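PDB 3G5S: methylenetetrahydrofolate--tRNA-(uracil-5-)-methyltransferase TrmFO from Thermus thermophilus, which uses FAD and 5,10-methylenetetrahydrofolate to convert uridine 54 of tRNA into 5-methyluridine, with NADH or NADPH supplying the reducing power. Local coordinates for residues T61-L66 with M393-G398; M71-S76 with A423-L428; M79-L84 with G102-R107; C189-E194 with M292-E297; A206-P211 with T279-P284. All blocks are in the same frame, centred on the assembly; numbering follows the deposited sequence.

Interaction 1 of 5, residues T61-L66 with M393-G398; sequences TNAKGL and MYANWG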
# COMPACT_ATOMS: atom_id res chain seq x y z
N THR A 61 -15.95 9.02 6.27
CA THR A 61 -16.26 7.71 5.71
C THR A 61 -15.10 7.15 4.88
O THR A 61 -15.22 6.06 4.33
CB THR A 61 -17.50 7.76 4.81
OG1 THR A 61 -17.25 8.65 3.73
CG2 THR A 61 -18.71 8.23 5.60
N ASN A 62 -14.00 7.90 4.81
CA ASN A 62 -12.86 7.52 3.97
C ASN A 62 -11.67 7.04 4.79
O ASN A 62 -11.21 7.74 5.69
CB ASN A 62 -12.40 8.70 3.11
CG ASN A 62 -13.42 9.08 2.07
OD1 ASN A 62 -13.86 8.25 1.27
ND2 ASN A 62 -13.79 10.35 2.05
N ALA A 63 -11.16 5.86 4.46
CA ALA A 63 -9.98 5.33 5.15
C ALA A 63 -8.79 6.29 5.05
O ALA A 63 -8.04 6.46 6.01
CB ALA A 63 -9.62 3.97 4.60
N LYS A 64 -8.60 6.90 3.88
CA LYS A 64 -7.54 7.88 3.73
C LYS A 64 -7.81 9.12 4.57
O LYS A 64 -6.88 9.77 5.05
CB LYS A 64 -7.35 8.23 2.25
CG LYS A 64 -6.65 7.13 1.44
CD LYS A 64 -6.52 7.49 -0.03
CE LYS A 64 -5.83 6.38 -0.82
NZ LYS A 64 -4.35 6.42 -0.71
N GLY A 65 -9.08 9.45 4.76
CA GLY A 65 -9.45 10.55 5.64
C GLY A 65 -9.04 10.30 7.08
O GLY A 65 -8.56 11.20 7.77
N LEU A 66 -9.22 9.07 7.55
CA LEU A 66 -8.74 8.72 8.87
C LEU A 66 -7.21 8.84 8.94
O LEU A 66 -6.67 9.41 9.89
CB LEU A 66 -9.17 7.32 9.27
CG LEU A 66 -8.58 6.78 10.57
CD1 LEU A 66 -8.83 7.72 11.75
CD2 LEU A 66 -9.09 5.38 10.88
N MSE A 393 -0.04 -2.48 -0.53
CA MSE A 393 -1.31 -2.15 0.11
C MSE A 393 -1.46 -0.65 0.31
O MSE A 393 -0.51 0.04 0.70
CB MSE A 393 -1.39 -2.87 1.45
CG MSE A 393 -2.71 -2.69 2.20
SE MSE A 393 -4.27 -3.13 1.11
CE MSE A 393 -3.71 -4.89 0.52
N TYR A 394 -2.67 -0.16 0.05
CA TYR A 394 -3.04 1.20 0.41
C TYR A 394 -4.11 1.20 1.51
O TYR A 394 -4.68 0.16 1.83
CB TYR A 394 -3.45 2.04 -0.80
CG TYR A 394 -4.64 1.58 -1.62
CD1 TYR A 394 -4.47 1.07 -2.90
CD2 TYR A 394 -5.94 1.74 -1.15
CE1 TYR A 394 -5.56 0.71 -3.68
CE2 TYR A 394 -7.04 1.37 -1.93
CZ TYR A 394 -6.84 0.86 -3.19
OH TYR A 394 -7.91 0.50 -3.99
N ALA A 395 -4.35 2.37 2.10
CA ALA A 395 -5.29 2.47 3.21
C ALA A 395 -6.71 2.11 2.78
O ALA A 395 -7.20 2.60 1.76
CB ALA A 395 -5.28 3.87 3.78
N ASN A 396 -7.37 1.27 3.57
CA ASN A 396 -8.75 0.88 3.30
C ASN A 396 -9.35 0.32 4.59
O ASN A 396 -8.63 -0.06 5.51
CB ASN A 396 -8.83 -0.15 2.16
CG ASN A 396 -8.19 -1.47 2.53
OD1 ASN A 396 -6.99 -1.69 2.28
ND2 ASN A 396 -8.96 -2.35 3.14
N TRP A 397 -10.68 0.27 4.64
CA TRP A 397 -11.36 -0.14 5.85
C TRP A 397 -11.21 -1.61 6.21
O TRP A 397 -11.50 -2.00 7.33
CB TRP A 397 -12.84 0.25 5.80
CG TRP A 397 -13.08 1.72 5.84
CD1 TRP A 397 -13.72 2.47 4.89
CD2 TRP A 397 -12.72 2.63 6.89
NE1 TRP A 397 -13.78 3.78 5.28
CE2 TRP A 397 -13.18 3.91 6.51
CE3 TRP A 397 -12.05 2.49 8.11
CZ2 TRP A 397 -12.99 5.04 7.31
CZ3 TRP A 397 -11.87 3.61 8.91
CH2 TRP A 397 -12.33 4.87 8.51
N GLY A 398 -10.77 -2.45 5.27
CA GLY A 398 -10.52 -3.84 5.59
C GLY A 398 -9.36 -4.07 6.55
O GLY A 398 -9.25 -5.15 7.13
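The N-terminal turn of helix 63-74 meets the 393-398 loop here, and Trp397 lays its indole against the chain just as it enters the helix at Ala63. Ala63 CA makes a CH-pi contact over one face of the ring, 3.9 Å from the centroid of its six-membered part and 22° off the normal. The rim of the same indole does the polar work: Trp397 NE1 donates to Thr61 O at 2.9 Å with an N-H...O angle of 161°. That oxygen lies near the ring plane, whereas the nitrogen stands well above the carbonyl plane, 55° out of it. Further round, Leu66 CD2 comes obliquely to Trp397 CZ3 at 3.8 Å. Ala63 CB fits against the loop backbone, 3.5 Å from Asn396 CA. One residue on, the aliphatic part of Lys64 passes Ala395, CG to CB 4.2 Å. Lys64 NZ forms a salt bridge with Glu345 OE2, which also accepts from Ala395 N, so helix and loop share one carboxylate; the Lys64 side chain comes to about 5 Å from the bound FAD. Met374 of helix 374-384 touches Ala63, Leu66 and Trp397, while Arg413 and Met416 of helix 409-429 pack on the indole.

Interaction 2 of 5, residues M71-S76 with A423-L428; sequences MRRAGS and AFSAWL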
# COMPACT_ATOMS: atom_id res chain seq x y z
N MSE A 71 -2.32 11.52 10.90
CA MSE A 71 -1.05 12.17 10.61
C MSE A 71 -1.02 13.63 11.09
O MSE A 71 0.03 14.11 11.52
CB MSE A 71 -0.68 12.00 9.14
CG MSE A 71 -0.22 10.58 8.81
SE MSE A 71 1.35 10.04 9.86
CE MSE A 71 0.42 9.10 11.29
N ARG A 72 -2.15 14.34 11.04
CA ARG A 72 -2.19 15.66 11.66
C ARG A 72 -1.93 15.56 13.16
O ARG A 72 -1.18 16.36 13.72
CB ARG A 72 -3.53 16.35 11.44
CG ARG A 72 -3.78 16.80 10.02
CD ARG A 72 -4.95 17.79 9.96
NE ARG A 72 -5.24 18.16 8.58
CZ ARG A 72 -6.10 17.53 7.79
NH1 ARG A 72 -6.82 16.51 8.26
NH2 ARG A 72 -6.25 17.93 6.54
N ARG A 73 -2.57 14.60 13.81
CA ARG A 73 -2.39 14.45 15.25
C ARG A 73 -0.93 14.15 15.57
O ARG A 73 -0.43 14.57 16.60
CB ARG A 73 -3.30 13.34 15.80
CG ARG A 73 -4.80 13.58 15.62
CD ARG A 73 -5.39 14.46 16.69
NE ARG A 73 -6.83 14.69 16.51
CZ ARG A 73 -7.78 14.08 17.22
NH1 ARG A 73 -7.47 13.20 18.15
NH2 ARG A 73 -9.06 14.37 17.00
N ALA A 74 -0.26 13.42 14.67
CA ALA A 74 1.14 13.08 14.85
C ALA A 74 2.09 14.24 14.58
O ALA A 74 3.27 14.15 14.90
CB ALA A 74 1.51 11.89 13.97
N GLY A 75 1.60 15.33 13.98
CA GLY A 75 2.46 16.44 13.62
C GLY A 75 3.24 16.25 12.32
O GLY A 75 4.34 16.77 12.15
N SER A 76 2.66 15.49 11.40
CA SER A 76 3.26 15.22 10.09
C SER A 76 3.60 16.48 9.30
O SER A 76 2.75 17.37 9.12
CB SER A 76 2.28 14.35 9.29
OG SER A 76 2.52 14.39 7.89
N ALA A 423 -8.03 5.92 19.18
CA ALA A 423 -7.01 4.93 19.51
C ALA A 423 -5.62 5.45 19.15
O ALA A 423 -4.66 5.27 19.90
CB ALA A 423 -7.28 3.62 18.78
N PHE A 424 -5.51 6.09 17.99
CA PHE A 424 -4.22 6.62 17.56
C PHE A 424 -3.74 7.72 18.50
O PHE A 424 -2.56 7.77 18.87
CB PHE A 424 -4.32 7.15 16.14
CG PHE A 424 -2.98 7.51 15.56
CD1 PHE A 424 -2.13 6.53 15.10
CD2 PHE A 424 -2.57 8.83 15.52
CE1 PHE A 424 -0.89 6.85 14.58
CE2 PHE A 424 -1.32 9.15 15.00
CZ PHE A 424 -0.49 8.16 14.54
N SER A 425 -4.65 8.61 18.88
CA SER A 425 -4.30 9.70 19.78
C SER A 425 -3.85 9.20 21.14
O SER A 425 -2.90 9.72 21.72
CB SER A 425 -5.47 10.67 19.92
OG SER A 425 -5.70 11.37 18.71
N ALA A 426 -4.53 8.18 21.66
CA ALA A 426 -4.13 7.60 22.93
C ALA A 426 -2.75 6.96 22.82
O ALA A 426 -1.93 7.06 23.73
CB ALA A 426 -5.16 6.59 23.41
N TRP A 427 -2.49 6.32 21.69
CA TRP A 427 -1.18 5.73 21.45
C TRP A 427 -0.10 6.82 21.45
O TRP A 427 0.93 6.67 22.12
CB TRP A 427 -1.19 4.94 20.15
CG TRP A 427 0.14 4.40 19.77
CD1 TRP A 427 0.78 3.31 20.30
CD2 TRP A 427 1.00 4.92 18.75
NE1 TRP A 427 2.00 3.13 19.67
CE2 TRP A 427 2.16 4.10 18.72
CE3 TRP A 427 0.92 5.99 17.86
CZ2 TRP A 427 3.21 4.33 17.83
CZ3 TRP A 427 1.96 6.22 16.99
CH2 TRP A 427 3.09 5.39 16.98
N LEU A 428 -0.33 7.91 20.74
CA LEU A 428 0.63 9.02 20.70
C LEU A 428 0.92 9.53 22.11
O LEU A 428 2.07 9.80 22.46
CB LEU A 428 0.11 10.18 19.87
CG LEU A 428 0.04 10.05 18.35
CD1 LEU A 428 -0.69 11.25 17.77
CD2 LEU A 428 1.44 9.92 17.76
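Met71, a selenomethionine, puts its CE methyl 3.5 Å from Phe424 CZ, the two side chains crossing at about a right angle. The chain is bent at chi2 and again at chi3 (96°), which brings the methyl back to the ring although the CB of Met71 points away from helix 409-429. Ala74 CB meets the ring at its edge, 4.1 Å from Phe424 CE2. An alanine in place of Phe424 would remove the ring that both residues rest on and would probably open a gap between the helices beside Met71 CE. Leu428, a turn further on, lays CD1 against the backbone of helix 63-74, 3.5 Å from Arg73 O, and its CD2 is 4.3 Å from Ala74 CB. On the solvent side, Arg73 NH1 reaches Ser425 OG in a short, bent hydrogen bond; since Ser425 has two conformers, its geometry is doubtful. In the conformer described, Ser425 OG also bonds to Leu421 O of its own helix. Phe351 of helix 343-361 touches Met71 and Ala74 as well. The packing comes just where helix 63-74 stops in a Schellman motif: Gly75 has positive phi (81°), Ser76 N returns to Met71 O at 3.0 Å and Gly75 N to Arg72 O at 3.0 Å. Ser76 OG then accepts from Met79 N, so the Schellman C-cap of helix 63-74 passes directly into the N-cap of helix 77-84.

Interaction 3 of 5, residues M79-L84 with G102-R107; sequences MEAADL and GYITER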
# COMPACT_ATOMS: atom_id res chain seq x y z
N MSE A 79 1.43 16.53 6.17
CA MSE A 79 0.10 17.09 6.39
C MSE A 79 0.12 18.61 6.58
O MSE A 79 -0.78 19.29 6.12
CB MSE A 79 -0.62 16.40 7.55
CG MSE A 79 -1.01 14.96 7.26
SE MSE A 79 -2.11 14.75 5.67
CE MSE A 79 -3.60 15.88 6.23
N GLU A 80 1.15 19.14 7.24
CA GLU A 80 1.29 20.59 7.36
C GLU A 80 1.37 21.21 5.97
O GLU A 80 0.69 22.19 5.66
CB GLU A 80 2.56 20.95 8.12
CG GLU A 80 2.54 20.65 9.60
CD GLU A 80 3.76 21.19 10.33
OE1 GLU A 80 4.59 21.88 9.70
OE2 GLU A 80 3.89 20.90 11.53
N ALA A 81 2.23 20.63 5.14
CA ALA A 81 2.42 21.13 3.79
C ALA A 81 1.13 21.06 3.00
O ALA A 81 0.80 21.97 2.25
CB ALA A 81 3.51 20.33 3.09
N ALA A 82 0.41 19.95 3.15
CA ALA A 82 -0.84 19.78 2.42
C ALA A 82 -1.90 20.79 2.86
O ALA A 82 -2.62 21.36 2.05
CB ALA A 82 -1.36 18.37 2.58
N ASP A 83 -2.00 21.00 4.17
CA ASP A 83 -2.97 21.94 4.71
C ASP A 83 -2.69 23.36 4.24
O ASP A 83 -3.62 24.13 3.98
CB ASP A 83 -3.00 21.85 6.24
CG ASP A 83 -3.72 20.60 6.75
OD1 ASP A 83 -4.62 20.10 6.05
OD2 ASP A 83 -3.40 20.13 7.86
N LEU A 84 -1.41 23.71 4.11
CA LEU A 84 -1.03 25.03 3.66
C LEU A 84 -1.12 25.20 2.14
O LEU A 84 -1.28 26.32 1.64
CB LEU A 84 0.38 25.38 4.15
CG LEU A 84 0.52 25.53 5.67
CD1 LEU A 84 1.99 25.59 6.08
CD2 LEU A 84 -0.25 26.74 6.18
N GLY A 102 7.78 22.66 -1.98
CA GLY A 102 8.58 23.80 -1.59
C GLY A 102 8.64 23.97 -0.08
O GLY A 102 9.71 24.19 0.49
N TYR A 103 7.48 23.88 0.56
CA TYR A 103 7.40 24.01 2.02
C TYR A 103 8.19 22.90 2.71
O TYR A 103 8.95 23.16 3.64
CB TYR A 103 5.93 23.99 2.47
CG TYR A 103 5.72 24.07 3.96
CD1 TYR A 103 5.64 25.29 4.61
CD2 TYR A 103 5.58 22.92 4.73
CE1 TYR A 103 5.44 25.36 5.98
CE2 TYR A 103 5.37 22.98 6.09
CZ TYR A 103 5.31 24.20 6.71
OH TYR A 103 5.10 24.27 8.08
N ILE A 104 8.00 21.67 2.26
CA ILE A 104 8.70 20.53 2.84
C ILE A 104 10.22 20.69 2.70
O ILE A 104 10.97 20.46 3.64
CB ILE A 104 8.21 19.22 2.20
CG1 ILE A 104 6.75 18.97 2.60
CG2 ILE A 104 9.09 18.05 2.61
CD1 ILE A 104 6.08 17.87 1.84
N THR A 105 10.65 21.09 1.51
CA THR A 105 12.06 21.25 1.23
C THR A 105 12.67 22.35 2.10
O THR A 105 13.76 22.19 2.64
CB THR A 105 12.30 21.56 -0.26
OG1 THR A 105 11.80 20.48 -1.05
CG2 THR A 105 13.78 21.75 -0.53
N GLU A 106 11.96 23.46 2.24
CA GLU A 106 12.43 24.56 3.08
C GLU A 106 12.53 24.17 4.55
O GLU A 106 13.53 24.47 5.21
CB GLU A 106 11.53 25.79 2.92
CG GLU A 106 11.54 26.40 1.53
CD GLU A 106 10.73 27.68 1.44
OE1 GLU A 106 10.82 28.51 2.38
OE2 GLU A 106 10.00 27.86 0.44
N ARG A 107 11.50 23.51 5.08
CA ARG A 107 11.50 23.16 6.50
C ARG A 107 12.63 22.18 6.82
O ARG A 107 13.30 22.32 7.83
CB ARG A 107 10.15 22.57 6.94
CG ARG A 107 8.97 23.54 6.96
CD ARG A 107 9.22 24.79 7.80
NE ARG A 107 9.61 24.51 9.18
CZ ARG A 107 8.77 24.17 10.16
NH1 ARG A 107 7.48 24.03 9.91
NH2 ARG A 107 9.23 23.97 11.39
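Tyr103 OH donates to Glu80 OE1 at 2.9 Å, meeting the carboxylate on its anti side and 27° out of its plane. Arg107 NH1 closes a triangle with the two oxygens: it gives a weak hydrogen bond to Tyr103 OH at 3.0 Å and forms a long salt bridge to Glu80 OE1 at 3.6 Å. Helices 77-84 and 97-109 run side by side here, in the part of the fold beside the Rossmann-type FAD site; the axes of segments 79-84 and 102-107 approach to 9.3 Å, with 137° between their N-to-C directions. Ile104 and Arg107 also touch helix 11-22, which follows the predicted FAD-binding loop Gly8 to Gly13. With CG anti to its backbone N (chi1 178°), the Tyr103 ring stands between the helices. Leu84 CD1 makes a CH-pi contact over one face, 3.9 Å from the centroid, and the opposite face carries Arg107 CG toward its rim. An alanine in place of Tyr103 would be likely to leave Glu80 OE1 without its hydroxyl partner and a gap between Leu84 and Arg107. Deeper in, Ala81 CB packs on Tyr103 CD2 at 3.7 Å and on Ile104 CG1 at 3.5 Å.

Interaction 4 of 5, residues C189-E194 with M292-E297; sequences CPMTEE and MIPGLE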
# COMPACT_ATOMS: atom_id res chain seq x y z
N CYS A 189 -15.97 -19.55 -6.91
CA CYS A 189 -17.23 -19.02 -7.40
C CYS A 189 -17.51 -19.64 -8.77
O CYS A 189 -16.97 -19.17 -9.77
CB CYS A 189 -17.15 -17.50 -7.55
SG CYS A 189 -16.70 -16.61 -6.05
N PRO A 190 -18.31 -20.71 -8.81
CA PRO A 190 -18.55 -21.36 -10.10
C PRO A 190 -19.49 -20.58 -11.01
O PRO A 190 -20.40 -19.88 -10.55
CB PRO A 190 -19.18 -22.70 -9.70
CG PRO A 190 -19.82 -22.45 -8.38
CD PRO A 190 -18.97 -21.42 -7.69
N MSE A 191 -19.27 -20.74 -12.31
CA MSE A 191 -19.96 -20.00 -13.35
C MSE A 191 -20.41 -20.97 -14.43
O MSE A 191 -19.71 -21.94 -14.72
CB MSE A 191 -18.97 -19.02 -13.96
CG MSE A 191 -19.60 -17.79 -14.49
SE MSE A 191 -18.21 -16.53 -14.81
CE MSE A 191 -17.49 -16.40 -13.07
N THR A 192 -21.57 -20.70 -15.02
CA THR A 192 -22.01 -21.46 -16.18
C THR A 192 -21.33 -20.90 -17.42
O THR A 192 -20.72 -19.83 -17.39
CB THR A 192 -23.52 -21.33 -16.40
OG1 THR A 192 -23.83 -19.96 -16.65
CG2 THR A 192 -24.29 -21.83 -15.19
N GLU A 193 -21.46 -21.61 -18.53
CA GLU A 193 -20.95 -21.13 -19.81
C GLU A 193 -21.55 -19.77 -20.19
O GLU A 193 -20.84 -18.91 -20.69
CB GLU A 193 -21.21 -22.17 -20.90
CG GLU A 193 -20.51 -21.90 -22.23
CD GLU A 193 -20.69 -23.04 -23.22
OE1 GLU A 193 -21.45 -23.99 -22.92
OE2 GLU A 193 -20.08 -23.00 -24.31
N GLU A 194 -22.85 -19.58 -19.98
CA GLU A 194 -23.45 -18.29 -20.31
C GLU A 194 -22.92 -17.16 -19.43
O GLU A 194 -22.68 -16.05 -19.90
CB GLU A 194 -24.98 -18.34 -20.24
CG GLU A 194 -25.67 -16.97 -20.22
CD GLU A 194 -25.40 -16.12 -21.46
OE1 GLU A 194 -24.91 -16.65 -22.47
OE2 GLU A 194 -25.70 -14.90 -21.41
N MSE A 292 -20.32 -9.05 -11.57
CA MSE A 292 -20.90 -10.05 -12.47
C MSE A 292 -20.55 -11.48 -12.05
O MSE A 292 -21.08 -12.43 -12.61
CB MSE A 292 -20.43 -9.83 -13.90
CG MSE A 292 -20.85 -8.51 -14.50
SE MSE A 292 -20.24 -8.35 -16.33
CE MSE A 292 -20.95 -6.58 -16.70
N ILE A 293 -19.64 -11.63 -11.10
CA ILE A 293 -19.20 -12.95 -10.67
C ILE A 293 -20.14 -13.48 -9.60
O ILE A 293 -20.40 -12.79 -8.62
CB ILE A 293 -17.76 -12.89 -10.11
CG1 ILE A 293 -16.80 -12.40 -11.19
CG2 ILE A 293 -17.34 -14.24 -9.54
CD1 ILE A 293 -15.44 -11.97 -10.65
N PRO A 294 -20.68 -14.70 -9.78
CA PRO A 294 -21.58 -15.25 -8.76
C PRO A 294 -20.94 -15.24 -7.38
O PRO A 294 -19.79 -15.67 -7.22
CB PRO A 294 -21.81 -16.68 -9.24
CG PRO A 294 -21.61 -16.62 -10.72
CD PRO A 294 -20.51 -15.61 -10.93
N GLY A 295 -21.67 -14.73 -6.40
CA GLY A 295 -21.16 -14.57 -5.05
C GLY A 295 -20.67 -13.16 -4.77
O GLY A 295 -20.65 -12.72 -3.62
N LEU A 296 -20.28 -12.44 -5.82
CA LEU A 296 -19.68 -11.12 -5.66
C LEU A 296 -20.60 -9.98 -6.12
O LEU A 296 -20.14 -8.85 -6.29
CB LEU A 296 -18.33 -11.06 -6.40
CG LEU A 296 -17.32 -12.14 -5.99
CD1 LEU A 296 -16.00 -11.94 -6.71
CD2 LEU A 296 -17.10 -12.16 -4.48
N GLU A 297 -21.88 -10.28 -6.31
CA GLU A 297 -22.81 -9.29 -6.83
C GLU A 297 -22.88 -8.01 -6.00
O GLU A 297 -23.15 -6.93 -6.53
CB GLU A 297 -24.21 -9.90 -6.99
CG GLU A 297 -24.31 -10.93 -8.10
CD GLU A 297 -24.05 -12.36 -7.64
OE1 GLU A 297 -23.57 -12.56 -6.51
OE2 GLU A 297 -24.35 -13.28 -8.42
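Pro294 lies with its ring and its carbonyl against three successive residues of the strand end, and each meets it differently. Cys189 directs CB straight at the turn and comes to 3.2 Å from Pro294 O. Its SG, anti to the carbonyl carbon and beside the backbone N (chi1 -57°), stays near the same oxygen at 3.4 Å. CB of Pro190 points away from the turn, and the backbone makes the contact: Pro190 O lies 3.5 Å from Pro294 CG. Met191, a selenomethionine with two conformers, in the one described runs out extended and bends only at chi3 (-59°), which swings CE back to 3.8 Å from Pro294 CD. Its chain crosses the proline at about a right angle.

The proline occupies the second position of a type II beta turn from Ile293 to Leu296, closed by Leu296 N to Ile293 O at 2.8 Å. The third position is Gly295, whose positive phi (98°) a side chain would tolerate badly; its N donates to Glu297 OE1. The strand is 187-191 of the antiparallel sheet, paired through Cys189 and Met191 with strand 258-264.

Ile293 brings its CG2 branch, anti to the backbone N, to two of the same strand residues, meeting Cys189 CB at 3.8 Å and Met191 CE at 4.1 Å, the latter side chain crossing it obliquely. Val260 of the neighbouring strand touches both Ile293 and Met191, and Phe199 and Glu195 of helix 193-205 pack on Ile293 and Pro294 respectively.

Interaction 5 of 5, residues A206-P211 with T279-P284; sequences AQRHTP and TGLKWP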
# COMPACT_ATOMS: atom_id res chain seq x y z
N ALA A 206 -14.15 -3.30 -21.57
CA ALA A 206 -13.95 -2.50 -20.37
C ALA A 206 -12.83 -1.47 -20.52
O ALA A 206 -11.80 -1.74 -21.14
CB ALA A 206 -13.68 -3.39 -19.18
N GLN A 207 -13.03 -0.28 -19.95
CA GLN A 207 -12.03 0.78 -20.02
C GLN A 207 -10.82 0.47 -19.14
O GLN A 207 -10.96 0.05 -17.98
CB GLN A 207 -12.64 2.13 -19.62
CG GLN A 207 -13.63 2.68 -20.63
CD GLN A 207 -13.91 4.16 -20.44
OE1 GLN A 207 -13.69 4.70 -19.35
NE2 GLN A 207 -14.38 4.82 -21.49
N ARG A 208 -9.63 0.67 -19.69
CA ARG A 208 -8.40 0.37 -18.96
C ARG A 208 -7.44 1.55 -18.95
O ARG A 208 -7.49 2.41 -19.83
CB ARG A 208 -7.72 -0.86 -19.56
CG ARG A 208 -7.32 -0.69 -21.02
CD ARG A 208 -7.49 -1.99 -21.78
NE ARG A 208 -8.88 -2.44 -21.76
CZ ARG A 208 -9.27 -3.66 -22.10
NH1 ARG A 208 -8.38 -4.56 -22.49
NH2 ARG A 208 -10.56 -3.99 -22.05
N HIS A 209 -6.58 1.59 -17.94
CA HIS A 209 -5.56 2.63 -17.86
C HIS A 209 -4.48 2.39 -18.90
O HIS A 209 -4.25 1.25 -19.33
CB HIS A 209 -4.93 2.66 -16.47
CG HIS A 209 -5.87 3.09 -15.39
ND1 HIS A 209 -6.32 4.39 -15.26
CD2 HIS A 209 -6.44 2.40 -14.37
CE1 HIS A 209 -7.13 4.48 -14.23
NE2 HIS A 209 -7.22 3.28 -13.66
N THR A 210 -3.81 3.46 -19.30
CA THR A 210 -2.70 3.37 -20.24
C THR A 210 -1.38 3.45 -19.48
O THR A 210 -1.19 4.33 -18.64
CB THR A 210 -2.77 4.49 -21.29
OG1 THR A 210 -1.61 4.44 -22.13
CG2 THR A 210 -2.85 5.86 -20.62
N PRO A 211 -0.46 2.52 -19.78
CA PRO A 211 0.86 2.47 -19.14
C PRO A 211 1.66 3.74 -19.37
O PRO A 211 1.48 4.41 -20.39
CB PRO A 211 1.54 1.29 -19.84
CG PRO A 211 0.42 0.44 -20.32
CD PRO A 211 -0.67 1.39 -20.70
N THR A 279 -4.74 -6.83 -13.16
CA THR A 279 -5.50 -6.02 -14.10
C THR A 279 -5.04 -4.57 -14.10
O THR A 279 -4.55 -4.06 -13.08
CB THR A 279 -7.00 -6.07 -13.77
OG1 THR A 279 -7.73 -5.29 -14.73
CG2 THR A 279 -7.28 -5.50 -12.38
N GLY A 280 -5.22 -3.91 -15.24
CA GLY A 280 -4.97 -2.49 -15.37
C GLY A 280 -6.25 -1.72 -15.67
O GLY A 280 -6.20 -0.57 -16.07
N LEU A 281 -7.39 -2.37 -15.47
CA LEU A 281 -8.67 -1.73 -15.73
C LEU A 281 -8.91 -0.53 -14.81
O LEU A 281 -8.43 -0.51 -13.68
CB LEU A 281 -9.81 -2.73 -15.54
CG LEU A 281 -9.94 -3.81 -16.62
CD1 LEU A 281 -11.06 -4.77 -16.26
CD2 LEU A 281 -10.18 -3.19 -17.99
N LYS A 282 -9.65 0.45 -15.30
CA LYS A 282 -10.08 1.56 -14.46
C LYS A 282 -10.93 1.00 -13.33
O LYS A 282 -11.62 0.00 -13.49
CB LYS A 282 -10.86 2.59 -15.26
CG LYS A 282 -10.07 3.17 -16.42
CD LYS A 282 -10.73 4.40 -16.99
CE LYS A 282 -9.90 4.96 -18.14
NZ LYS A 282 -10.31 6.34 -18.51
N TRP A 283 -10.87 1.64 -12.17
CA TRP A 283 -11.48 1.07 -10.98
C TRP A 283 -13.01 0.90 -11.09
O TRP A 283 -13.53 -0.14 -10.70
CB TRP A 283 -11.02 1.84 -9.74
CG TRP A 283 -9.52 1.67 -9.51
CD1 TRP A 283 -8.63 1.05 -10.34
CD2 TRP A 283 -8.76 2.16 -8.41
NE1 TRP A 283 -7.37 1.10 -9.81
CE2 TRP A 283 -7.42 1.78 -8.62
CE3 TRP A 283 -9.07 2.88 -7.25
CZ2 TRP A 283 -6.40 2.08 -7.72
CZ3 TRP A 283 -8.06 3.18 -6.36
CH2 TRP A 283 -6.74 2.78 -6.61
N PRO A 284 -13.73 1.89 -11.65
CA PRO A 284 -15.18 1.66 -11.79
C PRO A 284 -15.49 0.47 -12.69
O PRO A 284 -16.50 -0.21 -12.49
CB PRO A 284 -15.68 2.96 -12.41
CG PRO A 284 -14.68 3.99 -11.96
CD PRO A 284 -13.36 3.27 -11.97
O HOH W 1 -9.48 4.16 -12.13
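His209 and Lys282 both carry CG anti to the carbonyl carbon (chi1 -66° for His209), and this sets the start of the lysine chain under the imidazole: Lys282 CG sits over the centre of one ring face in a CH-pi contact. The backbones behind them form a single beta bridge between Arg208 and Leu281, joining the loop after helix 193-205 to the entrance of helix 283-290, where Lys282 is the N-cap residue. Two hydrogen bonds make the bridge, Lys282 N to Gln207 O at 3.0 Å and His209 N to Gly280 O at 2.9 Å. The touching parts run 107° apart, consistent with a bridge of a single residue pair.

Arg208 folds back on its own loop and grips Ala206 O side-on with two nitrogens, NH2 at 2.7 Å and NE at 3.1 Å, the oxygen lying in the guanidinium plane. That grip probably fixes the rotation of the group, and Leu281 CD2 rests over one of its faces while also touching Ala206 CB at 3.7 Å. Glu227 of helix 226-231 packs on both Arg208 and Leu281.

Past the lysine, His209 turns an edge to the face of Trp283 in an offset edge-to-face pair, the planes 88° apart. One water, in the plane of the imidazole, links the two residues, 2.9 Å from His209 NE2 and accepting from Trp283 N at 2.9 Å.

How the interactions relate
Interactions 1 and 2 use opposite ends of helix 63-74, their centres 16 Å apart, and tie it to C-terminal parts of the chain more than 320 residues later. Interaction 3 follows on helix 77-84, and a salt bridge from Arg72 to Asp83 joins it to interaction 2. Interactions 4 and 5 lie in the middle of the sequence, with 206-211 and 279-284 both falling between 189-194 and 292-297; their centres are 21 Å apart. Tyr394 OH packs on Trp283 CZ3, so interactions 1 and 5 touch. The first three follow helices 63-74, 77-84 and 97-109 on the FAD-holding side, and interaction 1, closest to the chain's centre, connects them with the region of the antiparallel sheet.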